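Local coordinates for protein UDP-glucose 6-dehydrogenase (Pyrobaculum islandicum, PDB 3VTF) that probably oxidises UDP-glucose to UDP-glucuronate with two molecules of NAD(+), as an archaeal member of the UDP-glucose/GDP-mannose dehydrogenase family, at residues D255-F260 with G426-K431; E261-G264 with R268-R271; K238-N243 with L310-Y315; K430-R433 with I437-G440. One frame throughout, in Å; residues are numbered along the deposited sequence.

Contact 1: residues D255-F260 with G426-K431; sequences DTYRVF and GRYVKK
R427 meets Y257 through a water. Water 1 donates to R427 O at 2.7 Å and to Y257 OH at 2.6 Å. The Y257 hydroxyl is also bonded to A276 O. The R427 side chain reaches bound UDP-glucose, its NE bonded to A407 O. Y428 follows and makes the main contact from this segment, chiefly with Y257. Its CG lies anti to the backbone N (chi1 -152°), and its ring lies flat over one face of the Y257 ring. The Y257 and Y428 rings form an offset stack, centroids 4.1 Å apart and planes at 20°. The two side chains run in opposite directions, so each CB sits over the other ring. The closest carbons are Y257 CD2 and Y428 CD1, 3.4 Å apart. Beyond the stack, Y428 OH donates to D255 OD2 at 2.6 Å, on the syn lone pair. D255 is the N-cap of helix 256-264. Its OD1 accepts from R258 N at 3.3 Å and, weakly, from Y257 N. The loop after strand 422-425 thus joins the UDP-binding domain to the central domain. One carboxylate serves both the helix start and the tyrosine hydroxyl, which probably favours its ionised form and fixes its rotation.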
# COMPACT_ATOMS: atom_id res chain seq x y z
N ASP A 255 -5.02 17.06 -9.93
CA ASP A 255 -4.56 15.96 -10.78
C ASP A 255 -4.01 14.82 -9.85
O ASP A 255 -2.94 14.90 -9.28
CB ASP A 255 -3.48 16.42 -11.78
CG ASP A 255 -3.09 15.29 -12.76
OD1 ASP A 255 -3.05 14.08 -12.41
OD2 ASP A 255 -2.95 15.56 -13.94
N THR A 256 -4.81 13.78 -9.71
CA THR A 256 -4.45 12.65 -8.78
C THR A 256 -3.11 11.98 -9.18
O THR A 256 -2.37 11.51 -8.31
CB THR A 256 -5.53 11.61 -9.04
OG1 THR A 256 -6.81 12.23 -8.70
CG2 THR A 256 -5.32 10.35 -8.15
N TYR A 257 -2.82 11.91 -10.48
CA TYR A 257 -1.53 11.28 -10.89
C TYR A 257 -0.34 12.09 -10.44
O TYR A 257 0.69 11.54 -9.97
CB TYR A 257 -1.53 11.04 -12.39
CG TYR A 257 -2.20 9.73 -12.79
CD1 TYR A 257 -1.45 8.66 -13.29
CD2 TYR A 257 -3.54 9.58 -12.68
CE1 TYR A 257 -2.07 7.42 -13.66
CE2 TYR A 257 -4.18 8.39 -13.04
CZ TYR A 257 -3.41 7.30 -13.48
OH TYR A 257 -4.06 6.18 -13.88
N ARG A 258 -0.46 13.43 -10.49
CA ARG A 258 0.65 14.23 -9.96
C ARG A 258 0.77 14.07 -8.42
O ARG A 258 1.85 14.14 -7.82
CB ARG A 258 0.31 15.72 -10.24
CG ARG A 258 1.36 16.71 -9.64
CD ARG A 258 2.78 16.45 -10.22
NE ARG A 258 3.75 17.58 -10.12
CZ ARG A 258 5.07 17.43 -10.26
NH1 ARG A 258 5.62 16.23 -10.48
NH2 ARG A 258 5.87 18.48 -10.19
N VAL A 259 -0.36 13.87 -7.74
CA VAL A 259 -0.30 13.69 -6.26
C VAL A 259 0.49 12.39 -5.98
O VAL A 259 1.40 12.37 -5.11
CB VAL A 259 -1.73 13.61 -5.69
CG1 VAL A 259 -1.71 13.06 -4.25
CG2 VAL A 259 -2.40 15.03 -5.81
N PHE A 260 0.12 11.32 -6.69
CA PHE A 260 0.77 9.98 -6.36
C PHE A 260 2.20 9.89 -6.90
O PHE A 260 2.96 9.11 -6.40
CB PHE A 260 -0.10 8.80 -6.90
CG PHE A 260 -1.23 8.49 -5.94
CD1 PHE A 260 -0.94 7.83 -4.72
CD2 PHE A 260 -2.50 8.89 -6.21
CE1 PHE A 260 -1.95 7.60 -3.78
CE2 PHE A 260 -3.52 8.63 -5.25
CZ PHE A 260 -3.25 8.00 -4.05
N GLY A 426 -11.01 7.06 -18.51
CA GLY A 426 -10.92 6.10 -17.38
C GLY A 426 -9.57 5.61 -17.09
O GLY A 426 -9.42 4.78 -16.19
N ARG A 427 -8.61 5.99 -17.93
CA ARG A 427 -7.23 5.51 -17.85
C ARG A 427 -6.08 6.53 -17.91
O ARG A 427 -4.94 6.12 -17.96
CB ARG A 427 -6.98 4.42 -18.89
CG ARG A 427 -7.89 3.23 -18.75
CD ARG A 427 -7.55 2.42 -17.51
NE ARG A 427 -8.42 1.25 -17.40
CZ ARG A 427 -8.62 0.58 -16.28
NH1 ARG A 427 -8.04 0.94 -15.17
NH2 ARG A 427 -9.43 -0.46 -16.29
N TYR A 428 -6.37 7.83 -17.86
CA TYR A 428 -5.34 8.87 -17.98
C TYR A 428 -4.59 8.93 -19.29
O TYR A 428 -3.50 8.43 -19.40
CB TYR A 428 -4.35 8.81 -16.83
CG TYR A 428 -3.71 10.13 -16.50
CD1 TYR A 428 -4.35 11.03 -15.68
CD2 TYR A 428 -2.46 10.45 -16.97
CE1 TYR A 428 -3.77 12.23 -15.36
CE2 TYR A 428 -1.88 11.66 -16.66
CZ TYR A 428 -2.54 12.55 -15.86
OH TYR A 428 -1.97 13.74 -15.52
N VAL A 429 -5.25 9.46 -20.32
CA VAL A 429 -4.60 9.74 -21.58
C VAL A 429 -4.44 11.26 -21.77
O VAL A 429 -5.42 11.95 -21.97
CB VAL A 429 -5.41 9.12 -22.73
CG1 VAL A 429 -4.78 9.42 -24.07
CG2 VAL A 429 -5.56 7.63 -22.52
N LYS A 430 -3.20 11.75 -21.74
CA LYS A 430 -2.91 13.20 -21.67
C LYS A 430 -3.49 13.96 -22.88
O LYS A 430 -4.10 15.03 -22.72
CB LYS A 430 -1.37 13.46 -21.59
CG LYS A 430 -0.66 12.91 -20.34
CD LYS A 430 0.41 13.87 -19.83
CE LYS A 430 0.75 13.63 -18.35
NZ LYS A 430 1.61 12.43 -18.15
N LYS A 431 -3.38 13.35 -24.05
CA LYS A 431 -3.93 13.93 -25.28
C LYS A 431 -5.43 14.21 -25.25
O LYS A 431 -5.89 15.21 -25.89
CB LYS A 431 -3.56 13.17 -26.55
CG LYS A 431 -3.19 14.20 -27.68
CD LYS A 431 -3.11 13.56 -29.03
CE LYS A 431 -3.00 14.53 -30.21
NZ LYS A 431 -4.39 14.69 -30.63
O HOH W 1 -3.90 4.61 -15.94

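Contact 2: residues E261-G264 with R268-R271; sequences EAVG and RIGR. With UPG (uridine-5'-diphosphate-glucose), chain B.
V263 and I269 meet where the chain after helix 256-264 folds back against V263 and G264. This is a helix-to-loop return in the central domain of the family, at the interface with the second subunit. I269 supplies the main apolar side chain. Its CB lies 4.0 Å from V263 O. From there the chain forks. I269 CG2 comes within 4.1 Å of G264 CA. The other branch, through CG1, is extended (chi2 175°). It carries I269 CD1 to 3.7 Å from V263 O and 4.0 Å from V263 CG1. The isoleucine therefore packs against backbone as much as against side chain. F234 of the second subunit packs on I269 as well. At G264 the two backbones are close, with its CA only 4.0 Å from R271 CA. R271 CB rests near G264 O, while the rest of its side chain leads away. R268, next to I269, extends across the interface into the substrate site of the second subunit, which holds the UDP-glucose. There Y273 of the second subunit makes a cation-pi contact with it, and D266 forms a salt bridge with its NH2. The R268 guanidinium grips the glucose with two nearly straight bonds. R268 NH1 donates to O2' of the sugar and R268 NH2 to O3', each at 3.0 Å.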
# COMPACT_ATOMS: atom_id res chain seq x y z
N GLU A 261 2.58 10.76 -7.86
CA GLU A 261 4.03 10.92 -8.18
C GLU A 261 4.76 11.32 -6.94
O GLU A 261 5.82 10.74 -6.61
CB GLU A 261 4.27 12.01 -9.22
CG GLU A 261 4.25 11.47 -10.61
CD GLU A 261 4.32 12.59 -11.66
OE1 GLU A 261 4.77 13.72 -11.35
OE2 GLU A 261 3.89 12.34 -12.78
N ALA A 262 4.26 12.32 -6.21
CA ALA A 262 4.94 12.76 -5.00
C ALA A 262 4.80 11.72 -3.85
O ALA A 262 5.76 11.47 -3.06
CB ALA A 262 4.32 14.14 -4.55
N VAL A 263 3.60 11.11 -3.70
CA VAL A 263 3.40 10.10 -2.60
C VAL A 263 4.45 8.95 -2.80
O VAL A 263 5.13 8.53 -1.86
CB VAL A 263 1.95 9.49 -2.74
CG1 VAL A 263 1.82 8.27 -1.85
CG2 VAL A 263 0.89 10.58 -2.41
N GLY A 264 4.57 8.47 -4.04
CA GLY A 264 5.46 7.30 -4.37
C GLY A 264 6.99 7.54 -4.16
O GLY A 264 7.80 6.61 -4.12
N ARG A 268 9.28 4.40 1.81
CA ARG A 268 8.41 3.34 2.34
C ARG A 268 7.29 2.91 1.42
O ARG A 268 6.59 1.92 1.68
CB ARG A 268 7.78 3.88 3.62
CG ARG A 268 8.82 4.06 4.68
CD ARG A 268 8.39 4.92 5.84
NE ARG A 268 8.00 6.25 5.39
CZ ARG A 268 7.51 7.15 6.21
NH1 ARG A 268 7.36 6.83 7.48
NH2 ARG A 268 7.28 8.38 5.78
N ILE A 269 7.10 3.61 0.33
CA ILE A 269 5.92 3.37 -0.48
C ILE A 269 6.36 2.98 -1.84
O ILE A 269 7.03 3.75 -2.45
CB ILE A 269 5.04 4.70 -0.55
CG1 ILE A 269 4.67 5.13 0.89
CG2 ILE A 269 4.02 4.62 -1.68
CD1 ILE A 269 3.93 6.48 0.98
N GLY A 270 5.88 1.85 -2.36
CA GLY A 270 6.12 1.49 -3.78
C GLY A 270 5.54 2.50 -4.77
O GLY A 270 4.37 2.94 -4.61
N ARG A 271 6.32 2.96 -5.77
CA ARG A 271 5.68 4.02 -6.64
C ARG A 271 4.65 3.48 -7.63
O ARG A 271 3.79 4.20 -8.15
CB ARG A 271 6.76 4.85 -7.35
CG ARG A 271 7.61 4.02 -8.27
CD ARG A 271 8.92 4.80 -8.55
NE ARG A 271 9.81 3.92 -9.32
CZ ARG A 271 9.69 3.66 -10.63
NH1 ARG A 271 8.74 4.24 -11.35
NH2 ARG A 271 10.52 2.80 -11.23
N1 UPG B . 3.88 1.54 13.24
C2 UPG B . 3.31 0.24 13.17
N3 UPG B . 3.76 -0.61 12.25
C4 UPG B . 4.72 -0.20 11.33
C5 UPG B . 5.31 1.11 11.36
C6 UPG B . 4.80 1.99 12.34
O2 UPG B . 2.40 -0.14 13.97
O4 UPG B . 5.09 -1.04 10.44
C1C UPG B . 3.29 2.42 14.28
C2C UPG B . 4.38 2.98 15.16
O2C UPG B . 4.65 2.15 16.29
C3C UPG B . 3.78 4.33 15.61
C4C UPG B . 2.93 4.78 14.42
O4C UPG B . 2.82 3.60 13.58
O3C UPG B . 2.83 4.10 16.68
C5C UPG B . 3.58 5.91 13.58
O5C UPG B . 4.97 5.59 13.43
PA UPG B . 5.97 6.65 12.58
O1A UPG B . 5.52 6.75 11.09
O2A UPG B . 7.43 6.34 12.99
O3A UPG B . 5.72 7.97 13.47
PB UPG B . 5.56 9.55 13.07
O1B UPG B . 6.69 10.30 13.73
O2B UPG B . 4.13 9.70 13.66
O3B UPG B . 5.74 9.79 11.51
C1' UPG B . 4.59 9.92 10.63
C2' UPG B . 5.08 9.68 9.22
C3' UPG B . 5.94 10.89 8.80
C4' UPG B . 5.07 12.16 8.95
C5' UPG B . 4.75 12.34 10.48
C6' UPG B . 3.84 13.54 10.85
O2' UPG B . 5.93 8.49 9.46
O3' UPG B . 6.32 10.68 7.45
O4' UPG B . 5.90 13.28 8.55
O5' UPG B . 3.93 11.18 10.77
O6' UPG B . 2.95 13.84 9.75

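Contact 3: residues K238-N243 with L310-Y315; sequences KISFAN and LRVNEY. With UPG (uridine-5'-diphosphate-glucose), chain C.
V312 has CG1 anti to its backbone N (chi1 169°), which directs this methyl at helix 221-251. S240 OG and N243 CG both sit beside the backbone N of their own residue. V312 CG1 settles between these two residues, one helical turn apart. It lies 3.5 Å from S240 O, 4.0 Å from S240 CB and 3.7 Å from N243 CB. No hydrogen bond crosses the contact. The polar ends are satisfied by other residues: S240 OG bonds to V309 O, and N243 OD1 accepts from G277 N. The small serine side chain probably allows the approach here, S240 CA to V312 CA 5.9 Å. One residue back, I239 faces the uracil of bound UDP-glucose, and its CD1 lies 3.6 Å from N1 of the base. Helix 221-251 therefore has the nucleotide on one side and helix 304-328 on another. The axes of the two segments approach to 9.0 Å and cross at 64°. Both belong to the central domain and also face the second subunit, whose I305 packs on both S240 and V312. Within the chain, helix 256-264 lies against F241 and A242, and helix 285-298 touches I239 and L310.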
# COMPACT_ATOMS: atom_id res chain seq x y z
N LYS A 238 -3.91 -0.86 -3.47
CA LYS A 238 -3.26 0.40 -3.96
C LYS A 238 -4.09 1.03 -4.99
O LYS A 238 -4.15 2.27 -4.99
CB LYS A 238 -1.84 0.18 -4.54
CG LYS A 238 -0.94 -0.56 -3.53
CD LYS A 238 0.62 -0.50 -3.73
CE LYS A 238 1.18 0.82 -4.31
NZ LYS A 238 2.72 0.81 -4.39
N ILE A 239 -4.61 0.24 -5.95
CA ILE A 239 -5.42 0.79 -7.03
C ILE A 239 -6.70 1.48 -6.44
O ILE A 239 -7.06 2.61 -6.83
CB ILE A 239 -5.82 -0.33 -8.01
CG1 ILE A 239 -4.54 -0.89 -8.69
CG2 ILE A 239 -6.72 0.17 -9.12
CD1 ILE A 239 -4.80 -2.17 -9.49
N SER A 240 -7.39 0.79 -5.54
CA SER A 240 -8.64 1.33 -4.97
C SER A 240 -8.38 2.53 -4.07
O SER A 240 -9.21 3.48 -4.01
CB SER A 240 -9.37 0.20 -4.17
OG SER A 240 -9.94 -0.65 -5.10
N PHE A 241 -7.27 2.49 -3.33
CA PHE A 241 -6.87 3.65 -2.59
C PHE A 241 -6.64 4.85 -3.53
O PHE A 241 -7.04 5.99 -3.21
CB PHE A 241 -5.69 3.40 -1.69
CG PHE A 241 -5.33 4.57 -0.85
CD1 PHE A 241 -6.15 4.95 0.19
CD2 PHE A 241 -4.23 5.33 -1.14
CE1 PHE A 241 -5.85 6.03 1.04
CE2 PHE A 241 -3.87 6.40 -0.32
CZ PHE A 241 -4.66 6.77 0.79
N ALA A 242 -5.91 4.63 -4.63
CA ALA A 242 -5.67 5.75 -5.62
C ALA A 242 -7.03 6.27 -6.13
O ALA A 242 -7.18 7.48 -6.36
CB ALA A 242 -4.78 5.29 -6.78
N ASN A 243 -8.01 5.36 -6.24
CA ASN A 243 -9.33 5.77 -6.75
C ASN A 243 -10.09 6.52 -5.70
O ASN A 243 -10.71 7.53 -5.98
CB ASN A 243 -10.10 4.56 -7.28
CG ASN A 243 -9.60 4.18 -8.64
OD1 ASN A 243 -9.19 5.10 -9.42
ND2 ASN A 243 -9.72 2.91 -9.01
N LEU A 310 -13.02 -3.68 -2.73
CA LEU A 310 -13.96 -4.10 -3.79
C LEU A 310 -15.13 -3.11 -3.96
O LEU A 310 -15.60 -2.92 -5.08
CB LEU A 310 -14.57 -5.50 -3.48
CG LEU A 310 -13.93 -6.74 -4.10
CD1 LEU A 310 -14.82 -7.99 -3.94
CD2 LEU A 310 -13.55 -6.53 -5.59
N ARG A 311 -15.61 -2.52 -2.86
CA ARG A 311 -16.68 -1.49 -3.01
C ARG A 311 -16.23 -0.35 -3.96
O ARG A 311 -16.98 0.10 -4.86
CB ARG A 311 -16.98 -0.96 -1.65
CG ARG A 311 -17.91 0.24 -1.61
CD ARG A 311 -18.11 0.81 -0.18
NE ARG A 311 -18.69 2.15 -0.28
CZ ARG A 311 -19.99 2.37 -0.14
NH1 ARG A 311 -20.76 1.32 0.12
NH2 ARG A 311 -20.53 3.59 -0.25
N VAL A 312 -15.03 0.17 -3.74
CA VAL A 312 -14.51 1.24 -4.63
C VAL A 312 -14.41 0.73 -6.04
O VAL A 312 -14.84 1.37 -6.97
CB VAL A 312 -13.15 1.72 -4.09
CG1 VAL A 312 -12.43 2.63 -5.12
CG2 VAL A 312 -13.40 2.45 -2.79
N ASN A 313 -13.88 -0.51 -6.22
CA ASN A 313 -13.69 -1.01 -7.57
C ASN A 313 -14.99 -1.15 -8.30
O ASN A 313 -15.07 -0.87 -9.53
CB ASN A 313 -12.95 -2.36 -7.51
CG ASN A 313 -12.35 -2.76 -8.83
OD1 ASN A 313 -12.68 -3.80 -9.44
ND2 ASN A 313 -11.45 -1.95 -9.28
N GLU A 314 -16.03 -1.59 -7.58
CA GLU A 314 -17.29 -1.83 -8.30
C GLU A 314 -17.95 -0.49 -8.66
O GLU A 314 -18.74 -0.42 -9.57
CB GLU A 314 -18.21 -2.63 -7.35
CG GLU A 314 -17.81 -4.12 -7.36
CD GLU A 314 -18.40 -4.91 -6.16
OE1 GLU A 314 -18.93 -4.28 -5.21
OE2 GLU A 314 -18.29 -6.15 -6.13
N TYR A 315 -17.65 0.54 -7.88
CA TYR A 315 -18.21 1.88 -8.08
C TYR A 315 -17.66 2.60 -9.31
O TYR A 315 -18.44 3.31 -10.03
CB TYR A 315 -17.91 2.74 -6.84
CG TYR A 315 -18.38 4.19 -6.95
CD1 TYR A 315 -19.76 4.48 -6.90
CD2 TYR A 315 -17.46 5.29 -7.01
CE1 TYR A 315 -20.22 5.79 -6.94
CE2 TYR A 315 -17.90 6.62 -7.04
CZ TYR A 315 -19.30 6.86 -6.98
OH TYR A 315 -19.81 8.14 -6.97
N1 UPG C . -4.56 -1.57 -13.02
C2 UPG C . -5.05 -0.30 -12.60
N3 UPG C . -4.20 0.60 -12.10
C4 UPG C . -2.86 0.27 -11.94
C5 UPG C . -2.32 -1.01 -12.33
C6 UPG C . -3.25 -1.93 -12.84
O2 UPG C . -6.28 0.01 -12.71
O4 UPG C . -2.09 1.14 -11.41
C1C UPG C . -5.59 -2.50 -13.53
C2C UPG C . -5.19 -3.01 -14.90
O2C UPG C . -5.68 -2.18 -15.95
C3C UPG C . -5.85 -4.40 -14.93
C4C UPG C . -5.81 -4.87 -13.48
O4C UPG C . -5.49 -3.69 -12.72
O3C UPG C . -7.27 -4.25 -15.24
C5C UPG C . -4.73 -5.94 -13.21
O5C UPG C . -3.54 -5.54 -13.89
PA UPG C . -2.17 -6.52 -13.82
O1A UPG C . -1.66 -6.62 -12.35
O2A UPG C . -1.25 -6.14 -15.00
O3A UPG C . -2.82 -7.87 -14.42
PB UPG C . -2.62 -9.45 -14.03
O1B UPG C . -2.05 -10.14 -15.24
O2B UPG C . -4.10 -9.70 -13.67
O3B UPG C . -1.53 -9.65 -12.88
C1' UPG C . -1.94 -9.83 -11.49
C2' UPG C . -0.73 -9.53 -10.63
C3' UPG C . 0.29 -10.68 -10.82
C4' UPG C . -0.42 -12.00 -10.46
C5' UPG C . -1.58 -12.24 -11.51
C6' UPG C . -2.46 -13.49 -11.31
O2' UPG C . -0.26 -8.30 -11.30
O3' UPG C . 1.37 -10.42 -9.95
O4' UPG C . 0.54 -13.06 -10.64
O5' UPG C . -2.48 -11.13 -11.23
O6' UPG C . -2.51 -13.82 -9.90

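Contact 4: residues K430-R433 with I437-G440; sequences KKAR and IYEG
The backbone makes a short 3-10 turn at 430-433, with R433 N bonded to K430 O, then returns as strand 437-440, bringing R433 CA within 5.6 Å of Y438 CA. The Y438 ring lies between them. Its CG is anti to the backbone N (chi1 179°), and the ring reaches back over the turn. A432 meets one side of the ring: its O is 3.4 Å from Y438 CD1, and its CB is 3.8 Å from Y438 CE1. R433 lies over a face. Its CG stands above the ring centre, 3.9 Å from the centroid and only 7° off the normal, a CH-pi contact. Strand 437-440 is the last strand at one edge of the parallel sheet in the UDP-binding domain. It pairs through its backbone with strand 422-425, and the 3-10 segment lies in the connection from strand 422-425 to strand 437-440. From CG the arginine runs extended across the ring. Its guanidinium plane is tilted 47° from the ring plane, so the two groups do not stack flat. Y438 CE2 lies over one face of the guanidinium, offset toward its rim, and is 3.5 Å from R433 NH2. That NH2 also forms a salt bridge with the C-terminal carboxylate of A444. Y438 OH is bonded to D425 OD2 and to W443 NE1.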
# COMPACT_ATOMS: atom_id res chain seq x y z
N LYS A 430 -3.20 11.75 -21.74
CA LYS A 430 -2.91 13.20 -21.67
C LYS A 430 -3.49 13.96 -22.88
O LYS A 430 -4.10 15.03 -22.72
CB LYS A 430 -1.37 13.46 -21.59
CG LYS A 430 -0.66 12.91 -20.34
CD LYS A 430 0.41 13.87 -19.83
CE LYS A 430 0.75 13.63 -18.35
NZ LYS A 430 1.61 12.43 -18.15
N LYS A 431 -3.38 13.35 -24.05
CA LYS A 431 -3.93 13.93 -25.28
C LYS A 431 -5.43 14.21 -25.25
O LYS A 431 -5.89 15.21 -25.89
CB LYS A 431 -3.56 13.17 -26.55
CG LYS A 431 -3.19 14.20 -27.68
CD LYS A 431 -3.11 13.56 -29.03
CE LYS A 431 -3.00 14.53 -30.21
NZ LYS A 431 -4.39 14.69 -30.63
N ALA A 432 -6.19 13.43 -24.49
CA ALA A 432 -7.65 13.54 -24.44
C ALA A 432 -8.15 14.86 -23.83
O ALA A 432 -9.28 15.21 -23.99
CB ALA A 432 -8.28 12.34 -23.75
N ARG A 433 -7.27 15.55 -23.14
CA ARG A 433 -7.58 16.83 -22.52
C ARG A 433 -7.96 17.91 -23.56
O ARG A 433 -8.53 18.92 -23.23
CB ARG A 433 -6.42 17.31 -21.68
CG ARG A 433 -6.32 16.64 -20.34
CD ARG A 433 -5.67 17.51 -19.30
NE ARG A 433 -5.47 16.76 -18.08
CZ ARG A 433 -6.27 16.81 -17.02
NH1 ARG A 433 -5.99 16.09 -15.96
NH2 ARG A 433 -7.33 17.59 -17.03
N ILE A 437 -15.22 18.50 -23.79
CA ILE A 437 -15.45 18.28 -22.33
C ILE A 437 -14.52 17.07 -21.92
O ILE A 437 -14.57 16.03 -22.57
CB ILE A 437 -16.93 18.04 -22.05
CG1 ILE A 437 -17.78 19.34 -22.27
CG2 ILE A 437 -17.14 17.63 -20.60
CD1 ILE A 437 -19.30 19.09 -22.33
N TYR A 438 -13.61 17.27 -20.97
CA TYR A 438 -12.75 16.23 -20.47
C TYR A 438 -13.19 15.95 -19.02
O TYR A 438 -13.07 16.85 -18.16
CB TYR A 438 -11.32 16.70 -20.53
CG TYR A 438 -10.35 15.66 -19.99
CD1 TYR A 438 -10.00 14.52 -20.75
CD2 TYR A 438 -9.86 15.78 -18.68
CE1 TYR A 438 -9.15 13.56 -20.24
CE2 TYR A 438 -9.04 14.78 -18.14
CZ TYR A 438 -8.65 13.70 -18.98
OH TYR A 438 -7.82 12.72 -18.43
N GLU A 439 -13.66 14.72 -18.73
CA GLU A 439 -13.90 14.34 -17.36
C GLU A 439 -12.94 13.16 -16.99
O GLU A 439 -13.15 12.09 -17.46
CB GLU A 439 -15.31 13.86 -17.25
CG GLU A 439 -16.37 14.94 -17.33
CD GLU A 439 -16.50 15.76 -16.06
OE1 GLU A 439 -15.81 15.45 -15.04
OE2 GLU A 439 -17.26 16.77 -16.12
N GLY A 440 -12.00 13.37 -16.10
CA GLY A 440 -11.22 12.24 -15.55
C GLY A 440 -12.12 11.43 -14.62
O GLY A 440 -12.94 11.99 -13.86

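How the contacts relate
Beyond the N-terminal NAD-binding part, helix 221-251 opens contact 3. Helix 256-264 follows and opens contact 1, then contact 2. Contact 2 closes across three residues and is nested inside the loops of both contact 1 and contact 3. Contact 3 closes on helix 304-328. Contact 1 closes only in the loop after strand 422-425, so contacts 1 and 3 cross. F260 packs on A242 between them, and G270 O lies 2.7 Å from K238 NZ, linking contacts 2 and 3. Contact 4 begins on K430 and K431, shared with contact 1, and ties that loop to edge strand 437-440 of the UDP-binding domain sheet. Contacts 2 and 3 lie within the central domain, which contact 1 joins to the UDP-binding domain.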